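Local coordinates for protein putative mannose-1-phosphate guanylyl transferase (PDB 2CU2) that probably catalyses the transfer of a guanylyl group from GTP to mannose 1-phosphate, making GDP-mannose, at residues D61-A64 / V65-Y69; V256-W259 / R260-E263; G154-G158 / A159-G163; L176-R180 / K181-W185; M197-L200 / F201-L205. All blocks are in the same frame, centred on the assembly; numbering follows the deposited sequence.

Contact 1 (D61-A64 / V65-Y69); sequences DQEA and VARPY
Arg-67 reaches back over one helical turn to Glu-63, and its chain can be followed atom by atom. CB lies 3.3 Å from Glu-63 O, the carbonyl that also takes the Arg-67 backbone N-H at 2.8 Å. CG stands anti to the backbone N (chi1 -161°), and bends at chi2 and chi3 turn the chain so that it runs beside the glutamate, both pointing the same way. CD passes 4.1 Å from Glu-63 OE1. Beyond NE and CZ, NH1 closes a salt bridge to that same OE1 at 2.5 Å; the carboxylate comes to the edge of the guanidinium, the two planes 49° apart. This i to i+4 ion pair runs from the short helix 63-66 to the 3-10 turn that follows it. The helix is the crossover of the beta-alpha-beta unit formed with strands 54-59 and 74-78; the side chain of Glu-63 also touches Leu-77, and that of Arg-67 Leu-75, both of strand 74-78. Gln-62 takes the N-cap position, its O accepting from Ala-66 N at 3.2 Å. On the other side of the turn Val-65 CG1 packs 3.7 Å from Gln-62 CG, while Arg-24 and Phe-28 touch the valine from a loop. Pro-68 CD rests 3.3 Å from Ala-64 O.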
# COMPACT_ATOMS: atom_id res chain seq x y z
N ASP A 61 28.83 -4.19 -11.80
CA ASP A 61 28.42 -3.94 -10.43
C ASP A 61 27.28 -4.86 -9.98
O ASP A 61 26.79 -4.79 -8.85
CB ASP A 61 28.04 -2.46 -10.26
CG ASP A 61 27.02 -2.06 -11.31
OD1 ASP A 61 27.02 -0.89 -11.70
OD2 ASP A 61 26.23 -2.91 -11.72
N GLN A 62 26.83 -5.73 -10.90
CA GLN A 62 25.72 -6.63 -10.57
C GLN A 62 26.18 -8.08 -10.41
O GLN A 62 25.39 -9.01 -10.38
CB GLN A 62 24.66 -6.53 -11.67
CG GLN A 62 23.30 -6.08 -11.13
CD GLN A 62 23.24 -4.57 -11.09
OE1 GLN A 62 22.87 -3.95 -10.11
NE2 GLN A 62 23.64 -3.98 -12.23
N GLU A 63 27.51 -8.27 -10.36
CA GLU A 63 28.04 -9.62 -10.26
C GLU A 63 27.46 -10.38 -9.07
O GLU A 63 27.22 -11.58 -9.11
CB GLU A 63 29.56 -9.53 -10.13
CG GLU A 63 30.22 -10.90 -10.26
CD GLU A 63 31.72 -10.75 -10.18
OE1 GLU A 63 32.42 -11.74 -10.37
OE2 GLU A 63 32.18 -9.64 -9.93
N ALA A 64 27.27 -9.64 -7.96
CA ALA A 64 26.80 -10.28 -6.73
C ALA A 64 25.48 -11.03 -6.94
O ALA A 64 25.37 -12.22 -6.70
CB ALA A 64 26.63 -9.20 -5.67
N VAL A 65 24.46 -10.31 -7.38
CA VAL A 65 23.13 -10.90 -7.56
C VAL A 65 23.09 -11.92 -8.71
O VAL A 65 22.22 -12.78 -8.78
CB VAL A 65 22.12 -9.78 -7.81
CG1 VAL A 65 22.37 -9.12 -9.17
CG2 VAL A 65 20.71 -10.33 -7.78
N ALA A 66 24.04 -11.79 -9.65
CA ALA A 66 24.02 -12.68 -10.81
C ALA A 66 24.78 -13.98 -10.58
O ALA A 66 24.50 -15.02 -11.17
CB ALA A 66 24.62 -11.92 -12.00
N ARG A 67 25.80 -13.92 -9.70
CA ARG A 67 26.71 -15.06 -9.58
C ARG A 67 26.00 -16.38 -9.28
O ARG A 67 26.35 -17.42 -9.82
CB ARG A 67 27.80 -14.78 -8.56
CG ARG A 67 29.01 -15.71 -8.74
CD ARG A 67 30.19 -15.03 -9.44
NE ARG A 67 30.78 -15.91 -10.46
CZ ARG A 67 31.66 -15.37 -11.32
NH1 ARG A 67 31.96 -14.08 -11.24
NH2 ARG A 67 32.28 -16.14 -12.22
N PRO A 68 25.02 -16.37 -8.35
CA PRO A 68 24.25 -17.57 -8.03
C PRO A 68 23.69 -18.28 -9.29
O PRO A 68 23.45 -19.48 -9.29
CB PRO A 68 23.13 -17.19 -7.06
CG PRO A 68 23.59 -15.92 -6.37
CD PRO A 68 24.57 -15.28 -7.48
N TYR A 69 23.50 -17.50 -10.37
CA TYR A 69 22.99 -18.11 -11.61
C TYR A 69 24.09 -18.83 -12.42
O TYR A 69 23.83 -19.70 -13.24
CB TYR A 69 22.33 -17.02 -12.46
CG TYR A 69 21.06 -16.55 -11.82
CD1 TYR A 69 19.86 -17.21 -12.08
CD2 TYR A 69 21.05 -15.40 -11.02
CE1 TYR A 69 18.67 -16.75 -11.52
CE2 TYR A 69 19.86 -14.94 -10.47
CZ TYR A 69 18.68 -15.61 -10.73
OH TYR A 69 17.50 -15.19 -10.14

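Contact 2 (V256-W259 / R260-E263); sequences VGNW and RALE
A helix N-terminal cap combined with a tight turn joins 256-259 to 260-263, where the loop after strand 253-254 runs into helix 261-266. The evidence is a type I beta turn from Asn-258 to Ala-261, closed by Ala-261 N to Asn-258 O at 2.8 Å. Asn-258 adds the cap: its CG sits between the backbone N and the carbonyl carbon (chi1 64°), which carries OD1 over the turn. There OD1 takes two weak bonds, from Arg-260 N at 2.7 Å and from Ala-261 N at 3.1 Å. Leu-262 N follows with a bond to Trp-259 O at 3.1 Å. The side chains of Trp-259 and Leu-262 run alongside each other, Leu-262 CD2 meeting the indole at its edge, 3.8 Å from Trp-259 CZ3. Were Leu-262 cut back to an alanine, a gap would be likely to open beside that edge, taking from the indole its neighbour on the first turn of the helix. On the outer side Arg-260 NH2 makes an almost straight (168°) salt-bridge hydrogen bond to Glu-263 OE2 at 2.8 Å, and Lys-320 NZ is the salt-bridge partner of Glu-263 OE1. Ala-261 CB packs 3.5 Å from Val-256 CA. The indole NE1 bonds to Trp-17 O, its ring touches Val-307 and Ala-309 of strand 306-311, and Leu-262 meets Val-290 of strand 290-293.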
# COMPACT_ATOMS: atom_id res chain seq x y z
N VAL A 256 7.14 -7.37 -20.39
CA VAL A 256 6.97 -7.03 -18.98
C VAL A 256 7.57 -5.66 -18.63
O VAL A 256 8.32 -5.51 -17.67
CB VAL A 256 7.62 -8.12 -18.11
CG1 VAL A 256 7.15 -7.97 -16.67
CG2 VAL A 256 7.24 -9.49 -18.63
N GLY A 257 7.25 -4.66 -19.46
CA GLY A 257 7.87 -3.34 -19.30
C GLY A 257 7.30 -2.58 -18.11
O GLY A 257 7.97 -1.77 -17.47
N ASN A 258 6.03 -2.78 -17.77
CA ASN A 258 5.44 -2.09 -16.63
C ASN A 258 4.43 -2.97 -15.89
O ASN A 258 4.13 -4.09 -16.28
CB ASN A 258 4.74 -0.83 -17.15
CG ASN A 258 3.60 -1.22 -18.06
OD1 ASN A 258 2.78 -2.07 -17.74
ND2 ASN A 258 3.57 -0.57 -19.24
N TRP A 259 3.95 -2.44 -14.75
CA TRP A 259 3.07 -3.23 -13.88
C TRP A 259 1.85 -3.78 -14.62
O TRP A 259 1.31 -4.83 -14.30
CB TRP A 259 2.63 -2.36 -12.72
CG TRP A 259 3.69 -2.28 -11.69
CD1 TRP A 259 4.45 -1.14 -11.35
CD2 TRP A 259 4.12 -3.35 -10.81
NE1 TRP A 259 5.32 -1.39 -10.33
CE2 TRP A 259 5.13 -2.81 -9.97
CE3 TRP A 259 3.76 -4.69 -10.68
CZ2 TRP A 259 5.73 -3.62 -9.01
CZ3 TRP A 259 4.37 -5.49 -9.73
CH2 TRP A 259 5.36 -4.95 -8.89
N ARG A 260 1.38 -3.00 -15.62
CA ARG A 260 0.20 -3.44 -16.36
C ARG A 260 0.46 -4.75 -17.11
O ARG A 260 -0.45 -5.49 -17.46
CB ARG A 260 -0.18 -2.34 -17.35
CG ARG A 260 -1.70 -2.19 -17.49
CD ARG A 260 -2.18 -2.55 -18.90
NE ARG A 260 -3.49 -3.22 -18.84
CZ ARG A 260 -4.56 -2.52 -19.26
NH1 ARG A 260 -4.41 -1.28 -19.71
NH2 ARG A 260 -5.77 -3.07 -19.21
N ALA A 261 1.75 -5.01 -17.39
CA ALA A 261 2.11 -6.21 -18.12
C ALA A 261 1.66 -7.48 -17.38
O ALA A 261 1.44 -8.53 -17.96
CB ALA A 261 3.62 -6.23 -18.31
N LEU A 262 1.58 -7.35 -16.05
CA LEU A 262 1.15 -8.49 -15.25
C LEU A 262 -0.24 -8.97 -15.67
O LEU A 262 -0.54 -10.15 -15.70
CB LEU A 262 1.14 -8.07 -13.78
CG LEU A 262 2.47 -8.37 -13.07
CD1 LEU A 262 3.62 -7.50 -13.60
CD2 LEU A 262 2.41 -8.13 -11.56
N GLU A 263 -1.10 -7.99 -15.96
CA GLU A 263 -2.46 -8.32 -16.36
C GLU A 263 -2.43 -9.01 -17.72
O GLU A 263 -3.07 -10.04 -17.92
CB GLU A 263 -3.31 -7.06 -16.41
CG GLU A 263 -4.70 -7.28 -16.96
CD GLU A 263 -5.55 -6.02 -16.87
OE1 GLU A 263 -5.79 -5.53 -15.75
OE2 GLU A 263 -5.97 -5.52 -17.93

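Contact 3 (G154-G158 / A159-G163); sequences GPREG and AWYRG
The tip of the beta hairpin formed by strands 150-157 and 160-167 is closed by a type II' turn from Glu-157 to Trp-160. Glu-157 N bonds to Trp-160 O at 2.7 Å, and Gly-158, at positive phi, takes the turn corner. Arg-156 and Tyr-161 form the antiparallel non-hydrogen-bonded pair beside it. With CG anti to the backbone N (chi1 179°) and the chain extended to NE, the arginine crosses the phenol at a slant: CG makes a CH-pi contact over one ring face, offset toward the rim, 4.2 Å from the centroid, and NH1 reaches Tyr-161 OH at 2.9 Å. That hydroxyl lies in the guanidinium plane, as does Gly-158 O, which takes Arg-156 NE at 2.7 Å, so two bonds fix the rotation of the group. A leucine in place of Tyr-161 would probably leave NH1 without its hydroxyl partner and the arginine chain without a ring to lie on. On the other face Glu-157 O lies 3.4 Å from the ring plane of Trp-160, and Trp-160 NE1 donates to Glu-157 OE1 at 2.9 Å, on the anti lone pair. Outside the hairpin, strand 244-249 pairs with 160-167, Tyr-161 bonding through its backbone to Val-246, and helix 115-128 touches Ala-159 and Trp-160.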
# COMPACT_ATOMS: atom_id res chain seq x y z
N GLY A 154 8.32 -10.31 -45.42
CA GLY A 154 8.22 -10.51 -46.85
C GLY A 154 7.53 -11.85 -47.03
O GLY A 154 6.92 -12.34 -46.08
N PRO A 155 7.60 -12.47 -48.22
CA PRO A 155 6.93 -13.77 -48.40
C PRO A 155 7.55 -14.87 -47.55
O PRO A 155 8.72 -14.80 -47.16
CB PRO A 155 7.09 -14.02 -49.91
CG PRO A 155 8.40 -13.35 -50.21
CD PRO A 155 8.27 -12.04 -49.45
N ARG A 156 6.75 -15.89 -47.25
CA ARG A 156 7.20 -17.02 -46.44
C ARG A 156 8.04 -18.00 -47.26
O ARG A 156 7.69 -18.33 -48.39
CB ARG A 156 6.00 -17.75 -45.83
CG ARG A 156 6.36 -18.96 -44.99
CD ARG A 156 5.34 -19.23 -43.89
NE ARG A 156 5.77 -20.33 -43.03
CZ ARG A 156 5.41 -20.47 -41.75
NH1 ARG A 156 4.61 -19.58 -41.18
NH2 ARG A 156 5.86 -21.50 -41.04
N GLU A 157 9.15 -18.45 -46.67
CA GLU A 157 10.05 -19.40 -47.31
C GLU A 157 10.18 -20.60 -46.38
O GLU A 157 11.12 -20.68 -45.59
CB GLU A 157 11.43 -18.78 -47.52
CG GLU A 157 11.42 -17.41 -48.17
CD GLU A 157 12.78 -16.74 -48.13
OE1 GLU A 157 13.60 -17.09 -47.25
OE2 GLU A 157 13.04 -15.86 -48.99
N GLY A 158 9.24 -21.53 -46.47
CA GLY A 158 9.29 -22.70 -45.62
C GLY A 158 8.92 -22.37 -44.18
O GLY A 158 7.83 -21.85 -43.92
N ALA A 159 9.82 -22.66 -43.24
CA ALA A 159 9.56 -22.41 -41.83
C ALA A 159 9.76 -20.97 -41.37
O ALA A 159 9.53 -20.66 -40.20
CB ALA A 159 10.43 -23.34 -40.98
N TRP A 160 10.18 -20.08 -42.27
CA TRP A 160 10.40 -18.70 -41.88
C TRP A 160 9.99 -17.71 -42.98
O TRP A 160 9.55 -18.06 -44.07
CB TRP A 160 11.88 -18.51 -41.53
CG TRP A 160 12.74 -18.80 -42.71
CD1 TRP A 160 12.98 -17.94 -43.81
CD2 TRP A 160 13.53 -19.99 -42.93
NE1 TRP A 160 13.85 -18.48 -44.71
CE2 TRP A 160 14.21 -19.82 -44.17
CE3 TRP A 160 13.72 -21.16 -42.21
CZ2 TRP A 160 15.03 -20.82 -44.65
CZ3 TRP A 160 14.54 -22.16 -42.69
CH2 TRP A 160 15.20 -21.99 -43.93
N TYR A 161 10.09 -16.42 -42.62
CA TYR A 161 9.77 -15.33 -43.53
C TYR A 161 11.03 -14.57 -43.93
O TYR A 161 12.04 -14.58 -43.23
CB TYR A 161 8.80 -14.39 -42.81
CG TYR A 161 7.49 -15.08 -42.60
CD1 TYR A 161 7.32 -15.90 -41.49
CD2 TYR A 161 6.44 -14.88 -43.49
CE1 TYR A 161 6.09 -16.51 -41.26
CE2 TYR A 161 5.22 -15.50 -43.26
CZ TYR A 161 5.04 -16.31 -42.16
OH TYR A 161 3.83 -16.92 -41.92
N ARG A 162 10.98 -13.89 -45.08
CA ARG A 162 12.10 -12.99 -45.32
C ARG A 162 11.88 -11.66 -44.62
O ARG A 162 10.89 -10.96 -44.84
CB ARG A 162 12.21 -12.78 -46.83
CG ARG A 162 13.38 -11.88 -47.21
CD ARG A 162 14.71 -12.64 -47.29
NE ARG A 162 15.84 -11.72 -47.26
CZ ARG A 162 16.52 -11.52 -48.41
NH1 ARG A 162 16.15 -12.16 -49.51
NH2 ARG A 162 17.55 -10.67 -48.44
N GLY A 163 12.81 -11.32 -43.70
CA GLY A 163 12.73 -10.01 -43.06
C GLY A 163 12.79 -8.90 -44.10
O GLY A 163 13.59 -8.91 -45.03

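Contact 4 (L176-R180 / K181-W185); sequences LEYIR and KGYVW
Tyr-178 and Tyr-183 make the close-packed side of this turn. Tyr-183 CB lies 2.9 Å from Tyr-178 O, and Tyr-183 CD2 meets Tyr-178 CD1 at 3.6 Å. The two rings are nearly parallel, 19° between planes, but slid so far that they barely overlap, with centroids 5.1 Å apart. Both have CG anti to the carbonyl carbon (chi1 -78° for Tyr-178, -73° for Tyr-183), and with the backbone turned back at Gly-182 the two rings come side by side, where Tyr-150 of strand 150-157 meets them both. The backbone explains why they can come so near: helix 172-180 ends in a Schellman motif, in which Tyr-183 N bonds to Tyr-178 O at 2.8 Å and Gly-182 N to Ile-179 O at 3.0 Å. Gly-182 has positive phi there, and a side chain at its angles would press on the preceding carbonyl oxygen. The turn sends the chain on into strand 184-192. A water donates to both Ile-179 O and Tyr-183 O, bridging the helix end to the chain leaving it. The solvent side is looser, carried by charged side chains at the surface. Glu-177 shares its carboxylate between two cations: OE1 takes Arg-180 NH1 at 2.8 Å, approached on the anti side yet out of the carboxylate plane, whereas OE2 meets Lys-181 NZ in a weak, long salt bridge at 3.3 Å.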
# COMPACT_ATOMS: atom_id res chain seq x y z
N LEU A 176 -1.27 0.79 -35.11
CA LEU A 176 -2.45 0.19 -35.72
C LEU A 176 -2.21 -0.12 -37.21
O LEU A 176 -2.62 -1.14 -37.74
CB LEU A 176 -3.62 1.18 -35.62
CG LEU A 176 -4.31 1.23 -34.25
CD1 LEU A 176 -5.35 2.35 -34.19
CD2 LEU A 176 -5.08 -0.03 -33.87
N GLU A 177 -1.59 0.86 -37.90
CA GLU A 177 -1.31 0.68 -39.32
C GLU A 177 -0.32 -0.47 -39.56
O GLU A 177 -0.42 -1.23 -40.52
CB GLU A 177 -0.73 1.98 -39.91
CG GLU A 177 -1.79 2.92 -40.50
CD GLU A 177 -2.45 2.29 -41.71
OE1 GLU A 177 -3.67 2.34 -41.79
OE2 GLU A 177 -1.74 1.83 -42.60
N TYR A 178 0.71 -0.54 -38.67
CA TYR A 178 1.68 -1.63 -38.78
C TYR A 178 0.96 -2.98 -38.75
O TYR A 178 1.25 -3.91 -39.49
CB TYR A 178 2.62 -1.57 -37.56
CG TYR A 178 3.69 -0.52 -37.64
CD1 TYR A 178 3.85 0.28 -38.77
CD2 TYR A 178 4.54 -0.34 -36.55
CE1 TYR A 178 4.86 1.25 -38.80
CE2 TYR A 178 5.55 0.62 -36.57
CZ TYR A 178 5.71 1.41 -37.69
OH TYR A 178 6.71 2.37 -37.73
N ILE A 179 0.01 -3.08 -37.80
CA ILE A 179 -0.73 -4.33 -37.64
C ILE A 179 -1.57 -4.66 -38.88
O ILE A 179 -1.59 -5.79 -39.36
CB ILE A 179 -1.59 -4.22 -36.37
CG1 ILE A 179 -0.68 -4.08 -35.15
CG2 ILE A 179 -2.42 -5.51 -36.19
CD1 ILE A 179 -1.44 -4.03 -33.83
N ARG A 180 -2.30 -3.65 -39.38
CA ARG A 180 -3.10 -3.88 -40.58
C ARG A 180 -2.24 -4.43 -41.73
O ARG A 180 -2.66 -5.27 -42.52
CB ARG A 180 -3.76 -2.56 -41.01
CG ARG A 180 -4.77 -2.03 -40.01
CD ARG A 180 -5.34 -0.66 -40.43
NE ARG A 180 -6.24 -0.13 -39.40
CZ ARG A 180 -6.02 1.12 -38.94
NH1 ARG A 180 -5.03 1.85 -39.43
NH2 ARG A 180 -6.80 1.60 -37.97
N LYS A 181 -1.01 -3.88 -41.84
CA LYS A 181 -0.13 -4.27 -42.95
C LYS A 181 0.60 -5.60 -42.72
O LYS A 181 1.42 -6.02 -43.52
CB LYS A 181 0.92 -3.17 -43.14
CG LYS A 181 0.38 -1.95 -43.88
CD LYS A 181 1.34 -0.77 -43.79
CE LYS A 181 0.87 0.43 -44.63
NZ LYS A 181 1.26 1.67 -43.96
N GLY A 182 0.35 -6.22 -41.55
CA GLY A 182 0.96 -7.53 -41.38
C GLY A 182 2.30 -7.47 -40.63
O GLY A 182 3.08 -8.41 -40.63
N TYR A 183 2.58 -6.31 -40.01
CA TYR A 183 3.80 -6.18 -39.22
C TYR A 183 3.74 -7.02 -37.95
O TYR A 183 2.69 -7.23 -37.35
CB TYR A 183 3.97 -4.70 -38.87
CG TYR A 183 4.40 -3.94 -40.07
CD1 TYR A 183 3.94 -4.32 -41.33
CD2 TYR A 183 5.25 -2.84 -39.95
CE1 TYR A 183 4.33 -3.60 -42.46
CE2 TYR A 183 5.64 -2.13 -41.07
CZ TYR A 183 5.19 -2.51 -42.32
OH TYR A 183 5.56 -1.80 -43.45
N VAL A 184 4.91 -7.54 -37.53
CA VAL A 184 4.95 -8.31 -36.28
C VAL A 184 5.92 -7.69 -35.26
O VAL A 184 6.77 -6.88 -35.59
CB VAL A 184 5.37 -9.74 -36.60
CG1 VAL A 184 4.36 -10.39 -37.55
CG2 VAL A 184 6.74 -9.76 -37.25
N TRP A 185 5.71 -8.06 -33.97
CA TRP A 185 6.56 -7.54 -32.91
C TRP A 185 7.97 -8.14 -32.98
O TRP A 185 8.16 -9.33 -33.23
CB TRP A 185 5.94 -7.88 -31.55
CG TRP A 185 4.77 -7.03 -31.21
CD1 TRP A 185 4.52 -5.69 -31.62
CD2 TRP A 185 3.71 -7.37 -30.27
NE1 TRP A 185 3.39 -5.18 -31.05
CE2 TRP A 185 2.85 -6.25 -30.17
CE3 TRP A 185 3.43 -8.52 -29.52
CZ2 TRP A 185 1.74 -6.31 -29.35
CZ3 TRP A 185 2.31 -8.58 -28.70
CH2 TRP A 185 1.46 -7.47 -28.61
O HOH W 1 -0.16 -8.06 -37.85

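Contact 5 (M197-L200 / F201-L205); sequences MAEL and FRRHL
Leu-200 O is gripped twice by one residue: His-204 gives it both its backbone N-H, at 2.9 Å and nearly straight (171°), and its ring ND1-H, at 3.2 Å. The ring donor lies in the carbonyl plane on a lone pair, and chi1 of -37° places the ring so that ND1 faces the carbonyl of the preceding turn. Holding ND1 in this way is likely to limit rotation of the ring, whose CE1 also touches Leu-200 CD2. A second notable feature is the carboxylate of Glu-199, divided between two arginines. OE1 meets Arg-202 NH1 in a salt bridge of 2.6 Å, while OE2 takes Arg-203 NE at 3.0 Å, a weak bond by its angle. The flat groups do not lie flush: the carboxylate stands 87° from the guanidinium plane of Arg-202, with OE2 over that group's face, and Glu-199 CG lies over the face of Arg-203. One acid thus faces two positive charges, which would be expected to favour its ionised form. The buried flank is apolar. Met-197, bent at chi2 and chi3, brings CG over one face of the Phe-201 ring, 4.2 Å from its centroid, and SD to 3.7 Å from Phe-201 CE1, a Met-aromatic contact. Met-197 touches Val-92 of helix 83-98 and Val-237 of helix 233-238; Phe-201 touches Leu-89 of helix 83-98. Backbone bonds such as Phe-201 N to Met-197 O at 2.8 Å show the alpha-helix, 194-204, and burial of Met-197, Leu-200 and Phe-201 against the exposed arginines marks it as amphipathic.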
# COMPACT_ATOMS: atom_id res chain seq x y z
N MET A 197 27.84 -11.88 -37.96
CA MET A 197 27.71 -10.65 -37.18
C MET A 197 28.99 -9.81 -37.25
O MET A 197 28.97 -8.59 -37.26
CB MET A 197 27.37 -11.01 -35.72
CG MET A 197 27.23 -9.79 -34.80
SD MET A 197 26.14 -8.51 -35.44
CE MET A 197 24.56 -9.26 -35.02
N ALA A 198 30.14 -10.52 -37.25
CA ALA A 198 31.40 -9.80 -37.41
C ALA A 198 31.37 -8.95 -38.68
O ALA A 198 31.76 -7.79 -38.70
CB ALA A 198 32.54 -10.82 -37.50
N GLU A 199 30.92 -9.59 -39.78
CA GLU A 199 30.84 -8.87 -41.05
C GLU A 199 29.83 -7.72 -40.98
O GLU A 199 29.99 -6.68 -41.60
CB GLU A 199 30.46 -9.87 -42.14
CG GLU A 199 30.43 -9.25 -43.55
CD GLU A 199 31.70 -8.47 -43.81
OE1 GLU A 199 32.75 -8.89 -43.35
OE2 GLU A 199 31.64 -7.49 -44.55
N LEU A 200 28.73 -7.95 -40.24
CA LEU A 200 27.76 -6.88 -40.09
C LEU A 200 28.34 -5.68 -39.34
O LEU A 200 28.06 -4.53 -39.63
CB LEU A 200 26.53 -7.42 -39.34
CG LEU A 200 25.59 -8.22 -40.25
CD1 LEU A 200 24.41 -8.81 -39.50
CD2 LEU A 200 24.99 -7.42 -41.40
N PHE A 201 29.15 -5.99 -38.30
CA PHE A 201 29.82 -4.90 -37.58
C PHE A 201 30.68 -4.08 -38.56
O PHE A 201 30.68 -2.86 -38.57
CB PHE A 201 30.74 -5.50 -36.49
CG PHE A 201 30.00 -5.87 -35.22
CD1 PHE A 201 28.69 -5.45 -35.00
CD2 PHE A 201 30.66 -6.62 -34.26
CE1 PHE A 201 28.05 -5.80 -33.81
CE2 PHE A 201 30.02 -6.96 -33.08
CZ PHE A 201 28.71 -6.55 -32.85
N ARG A 202 31.46 -4.83 -39.38
CA ARG A 202 32.35 -4.18 -40.34
C ARG A 202 31.61 -3.22 -41.27
O ARG A 202 32.09 -2.15 -41.62
CB ARG A 202 33.04 -5.28 -41.15
CG ARG A 202 33.74 -4.73 -42.39
CD ARG A 202 35.14 -5.33 -42.58
NE ARG A 202 35.42 -5.56 -44.00
CZ ARG A 202 35.36 -6.82 -44.45
NH1 ARG A 202 35.05 -7.81 -43.63
NH2 ARG A 202 35.60 -7.08 -45.74
N ARG A 203 30.40 -3.66 -41.72
CA ARG A 203 29.67 -2.86 -42.71
C ARG A 203 28.90 -1.67 -42.10
O ARG A 203 28.88 -0.58 -42.65
CB ARG A 203 28.67 -3.76 -43.44
CG ARG A 203 29.31 -4.86 -44.28
CD ARG A 203 28.25 -5.79 -44.89
NE ARG A 203 28.89 -6.85 -45.68
CZ ARG A 203 28.14 -7.90 -46.07
NH1 ARG A 203 26.85 -7.96 -45.75
NH2 ARG A 203 28.70 -8.87 -46.79
N HIS A 204 28.18 -1.92 -40.97
CA HIS A 204 27.31 -0.85 -40.44
C HIS A 204 27.71 -0.31 -39.05
O HIS A 204 27.10 0.62 -38.54
CB HIS A 204 25.85 -1.32 -40.39
CG HIS A 204 25.50 -2.18 -41.57
ND1 HIS A 204 25.71 -3.51 -41.59
CD2 HIS A 204 24.87 -1.80 -42.76
CE1 HIS A 204 25.23 -3.93 -42.78
NE2 HIS A 204 24.72 -2.93 -43.50
N LEU A 205 28.71 -0.95 -38.41
CA LEU A 205 29.06 -0.52 -37.05
C LEU A 205 30.58 -0.61 -36.77
O LEU A 205 31.06 -1.42 -35.98
CB LEU A 205 28.29 -1.41 -36.07
CG LEU A 205 28.08 -0.79 -34.68
CD1 LEU A 205 27.43 0.59 -34.70
CD2 LEU A 205 27.18 -1.65 -33.81

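How the contacts relate
From the N terminus, contact 1 comes first, on the short crossover helix between strands 54-59 and 74-78 and the turn after it. Contact 3 then closes the hairpin turn between strands 150-157 and 160-167, and contact 4 ends the following helix and leads into strand 184-192, which pairs with 150-157 in the same sheet; their centres lie about 16 Å apart. Contact 5 follows on helix 194-204, directly after that strand, and contact 2 comes last, starting helix 261-266 next to strands 290-293 and 306-311 of the second sheet. All five are local and in series, none nesting or crossing. Contacts 1 and 3 lie on opposite sides of the chain's centre, their centres about 39 Å apart.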